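Long-range contact in agmatine ureohydrolase (PDB 3PZL), which probably hydrolyses agmatine to putrescine and urea as a manganese-dependent member of the arginase family: residues Y65-L79 with A287-K299. Sequence-based numbering, arbitrary orientation.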
# COMPACT_ATOMS: atom_id res chain seq x y z
N TYR B 65 19.37 -8.03 -0.54
CA TYR B 65 20.51 -8.78 -0.98
C TYR B 65 20.32 -10.27 -0.72
O TYR B 65 20.84 -11.09 -1.45
CB TYR B 65 21.77 -8.29 -0.32
CG TYR B 65 23.05 -8.76 -1.00
CD1 TYR B 65 23.74 -7.93 -1.90
CD2 TYR B 65 23.57 -9.99 -0.72
CE1 TYR B 65 24.92 -8.35 -2.51
CE2 TYR B 65 24.75 -10.43 -1.32
CZ TYR B 65 25.42 -9.61 -2.22
OH TYR B 65 26.57 -10.09 -2.78
N VAL B 66 19.53 -10.61 0.29
CA VAL B 66 19.32 -12.00 0.65
C VAL B 66 18.73 -12.80 -0.52
O VAL B 66 19.04 -13.98 -0.69
CB VAL B 66 18.46 -12.17 1.98
CG1 VAL B 66 19.13 -11.48 3.17
CG2 VAL B 66 17.04 -11.64 1.82
N ASN B 67 17.92 -12.13 -1.35
CA ASN B 67 17.37 -12.74 -2.56
C ASN B 67 18.38 -13.03 -3.69
O ASN B 67 18.09 -13.79 -4.62
CB ASN B 67 16.18 -11.94 -3.09
CG ASN B 67 15.40 -12.70 -4.14
OD1 ASN B 67 15.16 -13.92 -3.98
ND2 ASN B 67 15.04 -12.01 -5.23
N LEU B 68 19.58 -12.45 -3.60
CA LEU B 68 20.58 -12.62 -4.64
C LEU B 68 21.49 -13.79 -4.34
O LEU B 68 21.74 -14.11 -3.18
CB LEU B 68 21.44 -11.34 -4.79
CG LEU B 68 20.72 -10.04 -5.14
CD1 LEU B 68 21.60 -8.88 -4.90
CD2 LEU B 68 20.19 -10.02 -6.57
N GLU B 69 22.01 -14.41 -5.39
CA GLU B 69 23.03 -15.46 -5.31
C GLU B 69 24.41 -14.89 -4.96
O GLU B 69 24.72 -13.76 -5.38
CB GLU B 69 23.13 -16.18 -6.64
CG GLU B 69 21.89 -16.96 -7.02
CD GLU B 69 21.60 -18.12 -6.05
OE1 GLU B 69 22.42 -18.36 -5.12
OE2 GLU B 69 20.54 -18.81 -6.23
N SER B 70 25.23 -15.65 -4.22
CA SER B 70 26.57 -15.18 -3.91
C SER B 70 27.49 -15.25 -5.15
O SER B 70 28.58 -14.67 -5.19
CB SER B 70 27.18 -15.98 -2.77
OG SER B 70 26.26 -16.11 -1.71
N TYR B 71 27.03 -15.97 -6.17
CA TYR B 71 27.83 -16.13 -7.36
C TYR B 71 27.15 -15.43 -8.51
O TYR B 71 25.94 -15.62 -8.74
CB TYR B 71 27.98 -17.61 -7.68
CG TYR B 71 28.68 -17.91 -8.97
CD1 TYR B 71 27.96 -18.08 -10.15
CD2 TYR B 71 30.07 -18.03 -9.02
CE1 TYR B 71 28.60 -18.36 -11.35
CE2 TYR B 71 30.72 -18.30 -10.20
CZ TYR B 71 29.99 -18.47 -11.38
OH TYR B 71 30.63 -18.76 -12.57
N GLU B 72 27.91 -14.62 -9.24
CA GLU B 72 27.35 -13.86 -10.33
C GLU B 72 27.61 -14.54 -11.67
O GLU B 72 28.74 -14.62 -12.14
CB GLU B 72 27.84 -12.41 -10.34
CG GLU B 72 27.51 -11.71 -11.65
CD GLU B 72 26.16 -11.07 -11.67
OE1 GLU B 72 25.67 -10.69 -10.59
OE2 GLU B 72 25.58 -10.93 -12.74
N TYR B 73 26.54 -15.00 -12.28
CA TYR B 73 26.59 -15.88 -13.44
C TYR B 73 27.30 -15.24 -14.64
O TYR B 73 28.14 -15.85 -15.29
CB TYR B 73 25.16 -16.28 -13.79
CG TYR B 73 25.02 -17.18 -14.98
CD1 TYR B 73 24.20 -16.82 -16.05
CD2 TYR B 73 25.69 -18.41 -15.01
CE1 TYR B 73 24.08 -17.68 -17.15
CE2 TYR B 73 25.57 -19.26 -16.11
CZ TYR B 73 24.77 -18.89 -17.17
OH TYR B 73 24.69 -19.75 -18.23
N SER B 74 26.96 -13.99 -14.92
CA SER B 74 27.43 -13.32 -16.09
C SER B 74 28.90 -12.92 -16.00
O SER B 74 29.48 -12.46 -16.96
CB SER B 74 26.58 -12.10 -16.34
OG SER B 74 25.23 -12.48 -16.46
N TYR B 75 29.49 -13.05 -14.83
CA TYR B 75 30.89 -12.68 -14.69
C TYR B 75 31.77 -13.83 -14.21
O TYR B 75 32.98 -13.77 -14.30
CB TYR B 75 31.00 -11.47 -13.80
CG TYR B 75 30.23 -10.28 -14.34
CD1 TYR B 75 30.72 -9.52 -15.39
CD2 TYR B 75 29.01 -9.92 -13.79
CE1 TYR B 75 30.02 -8.43 -15.89
CE2 TYR B 75 28.30 -8.84 -14.26
CZ TYR B 75 28.81 -8.09 -15.31
OH TYR B 75 28.07 -7.02 -15.78
N GLY B 76 31.13 -14.88 -13.72
CA GLY B 76 31.84 -16.04 -13.23
C GLY B 76 32.70 -15.68 -12.05
O GLY B 76 33.85 -16.10 -12.00
N ILE B 77 32.14 -14.91 -11.13
CA ILE B 77 32.83 -14.41 -9.96
C ILE B 77 32.01 -14.71 -8.73
O ILE B 77 30.82 -14.35 -8.66
CB ILE B 77 33.02 -12.90 -10.04
CG1 ILE B 77 34.00 -12.57 -11.17
CG2 ILE B 77 33.45 -12.31 -8.67
CD1 ILE B 77 35.44 -13.07 -10.91
N ASP B 78 32.65 -15.37 -7.76
CA ASP B 78 32.06 -15.67 -6.46
C ASP B 78 32.33 -14.49 -5.52
O ASP B 78 33.47 -14.18 -5.18
CB ASP B 78 32.64 -16.98 -5.91
CG ASP B 78 32.18 -17.29 -4.50
OD1 ASP B 78 31.13 -16.76 -4.05
OD2 ASP B 78 32.87 -18.09 -3.83
N LEU B 79 31.25 -13.83 -5.11
CA LEU B 79 31.36 -12.63 -4.29
C LEU B 79 31.83 -12.91 -2.87
O LEU B 79 32.42 -12.05 -2.24
CB LEU B 79 30.03 -11.90 -4.30
CG LEU B 79 29.71 -11.35 -5.69
CD1 LEU B 79 28.26 -10.95 -5.72
CD2 LEU B 79 30.59 -10.15 -6.03
N ALA B 287 20.82 -3.39 -5.31
CA ALA B 287 21.71 -4.44 -4.83
C ALA B 287 22.35 -5.17 -5.98
O ALA B 287 23.53 -5.56 -5.90
CB ALA B 287 20.99 -5.39 -4.01
N LYS B 288 21.60 -5.39 -7.05
CA LYS B 288 22.16 -6.03 -8.23
C LYS B 288 23.28 -5.18 -8.87
O LYS B 288 24.36 -5.65 -9.19
CB LYS B 288 21.04 -6.32 -9.22
CG LYS B 288 21.39 -7.26 -10.29
CD LYS B 288 21.83 -8.58 -9.69
CE LYS B 288 22.78 -9.28 -10.62
NZ LYS B 288 22.91 -10.72 -10.23
N LEU B 289 23.02 -3.90 -9.02
CA LEU B 289 24.03 -2.94 -9.50
C LEU B 289 25.31 -2.96 -8.68
O LEU B 289 26.40 -2.72 -9.21
CB LEU B 289 23.44 -1.54 -9.53
CG LEU B 289 22.49 -1.24 -10.69
CD1 LEU B 289 21.92 0.15 -10.49
CD2 LEU B 289 23.17 -1.40 -12.07
N LEU B 290 25.21 -3.26 -7.39
CA LEU B 290 26.40 -3.33 -6.54
C LEU B 290 27.14 -4.64 -6.78
O LEU B 290 28.35 -4.69 -6.67
CB LEU B 290 26.01 -3.18 -5.06
CG LEU B 290 26.87 -3.86 -4.02
CD1 LEU B 290 28.13 -3.06 -3.89
CD2 LEU B 290 26.11 -3.90 -2.72
N GLN B 291 26.40 -5.70 -7.09
CA GLN B 291 27.03 -6.96 -7.42
C GLN B 291 27.79 -6.78 -8.70
O GLN B 291 28.94 -7.19 -8.82
CB GLN B 291 26.00 -8.07 -7.59
CG GLN B 291 25.49 -8.66 -6.30
CD GLN B 291 24.94 -10.06 -6.49
OE1 GLN B 291 24.28 -10.37 -7.50
NE2 GLN B 291 25.21 -10.91 -5.51
N VAL B 292 27.13 -6.14 -9.66
CA VAL B 292 27.69 -5.94 -10.98
C VAL B 292 29.01 -5.16 -10.94
O VAL B 292 29.95 -5.47 -11.66
CB VAL B 292 26.66 -5.26 -11.91
CG1 VAL B 292 27.33 -4.56 -13.09
CG2 VAL B 292 25.69 -6.27 -12.40
N PHE B 293 29.09 -4.14 -10.10
CA PHE B 293 30.32 -3.40 -9.99
C PHE B 293 31.46 -4.27 -9.49
O PHE B 293 32.52 -4.34 -10.13
CB PHE B 293 30.14 -2.22 -9.08
CG PHE B 293 31.40 -1.53 -8.74
CD1 PHE B 293 31.87 -0.51 -9.52
CD2 PHE B 293 32.13 -1.90 -7.63
CE1 PHE B 293 33.04 0.16 -9.19
CE2 PHE B 293 33.31 -1.25 -7.31
CZ PHE B 293 33.75 -0.22 -8.08
N ILE B 294 31.26 -4.94 -8.36
CA ILE B 294 32.30 -5.77 -7.78
C ILE B 294 32.67 -6.90 -8.73
O ILE B 294 33.85 -7.07 -9.05
CB ILE B 294 31.89 -6.30 -6.35
CG1 ILE B 294 31.77 -5.15 -5.35
CG2 ILE B 294 32.87 -7.30 -5.82
CD1 ILE B 294 31.19 -5.57 -4.06
N ALA B 295 31.67 -7.65 -9.20
CA ALA B 295 31.90 -8.82 -10.02
C ALA B 295 32.64 -8.49 -11.29
O ALA B 295 33.63 -9.13 -11.62
CB ALA B 295 30.58 -9.59 -10.32
N SER B 296 32.18 -7.49 -12.03
CA SER B 296 32.82 -7.19 -13.31
C SER B 296 34.24 -6.67 -13.11
O SER B 296 35.10 -6.84 -13.98
CB SER B 296 32.02 -6.19 -14.11
OG SER B 296 32.07 -4.94 -13.48
N ARG B 297 34.48 -6.01 -11.99
CA ARG B 297 35.83 -5.58 -11.67
C ARG B 297 36.74 -6.76 -11.33
O ARG B 297 37.91 -6.78 -11.73
CB ARG B 297 35.83 -4.58 -10.51
CG ARG B 297 37.16 -3.97 -10.24
CD ARG B 297 37.03 -2.74 -9.37
NE ARG B 297 38.26 -1.96 -9.32
CZ ARG B 297 39.29 -2.26 -8.54
NH1 ARG B 297 39.21 -3.31 -7.74
NH2 ARG B 297 40.38 -1.51 -8.54
N GLU B 298 36.22 -7.75 -10.61
CA GLU B 298 36.98 -8.92 -10.27
C GLU B 298 37.29 -9.73 -11.50
O GLU B 298 38.36 -10.34 -11.58
CB GLU B 298 36.25 -9.80 -9.24
CG GLU B 298 36.26 -9.25 -7.80
CD GLU B 298 37.66 -9.08 -7.23
OE1 GLU B 298 38.39 -10.06 -7.10
OE2 GLU B 298 38.04 -7.95 -6.87
N LYS B 299 36.36 -9.73 -12.46
CA LYS B 299 36.54 -10.41 -13.76
C LYS B 299 37.72 -9.82 -14.50
O LYS B 299 38.44 -10.54 -15.18
CB LYS B 299 35.31 -10.30 -14.65
CG LYS B 299 35.31 -11.21 -15.86
CD LYS B 299 34.45 -10.62 -17.01
CE LYS B 299 33.69 -11.69 -17.82
NZ LYS B 299 34.55 -12.43 -18.76
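Gln291, on helix 281-303 of the arginase-type alpha/beta fold, meets Tyr65 and Glu69 of the segment that ends in the small beta hairpin of strands 71-72 and 77-78. Its chain, extended beyond CG, carries the amide to the backbone of Glu69. NE2 donates to Glu69 O (2.9 Å) and to Tyr65 OH (3.2 Å) in nearly straight bonds, each acceptor lying nearly in the amide plane, while the Tyr65 ring stands almost perpendicular to that plane. Tyr65 OH also bonds Asp27. Consistent with this amide orientation, Gln291 OE1 accepts from Lys288 NZ (3.1 Å, C=O...N angle 170°). Lys288 NZ also forms a salt bridge with Glu72 OE1 (2.8 Å), met on the carboxylate's syn side, 27° out of its plane. The ammonium thus bridges Gln291 OE1 and Glu72 OE1 from one side, probably offsetting the repulsion of two acceptors 3.4 Å apart. With an alanine here in place of Gln291, Glu69 O and Tyr65 OH would probably lose this donor, and Lys288 one of its acceptors. Farther along, packing is mainly aliphatic and includes the carbons of Glu72: Ala295 CB lies 3.9 Å from Glu72 CB and 4.1 Å from Ile77 CB, and Leu79 CD2 rests on Ile294 CG2. The hairpin turn carries a G1 bulge, Gly76 and Ile77 both facing Glu72. Just before it, Tyr75 has CG beside its backbone N (chi1 -59°), which turns the ring onto the helix, Lys299 CD at its edge and one face over Ser296, whose CB is 3.5 Å from Tyr75 CE1.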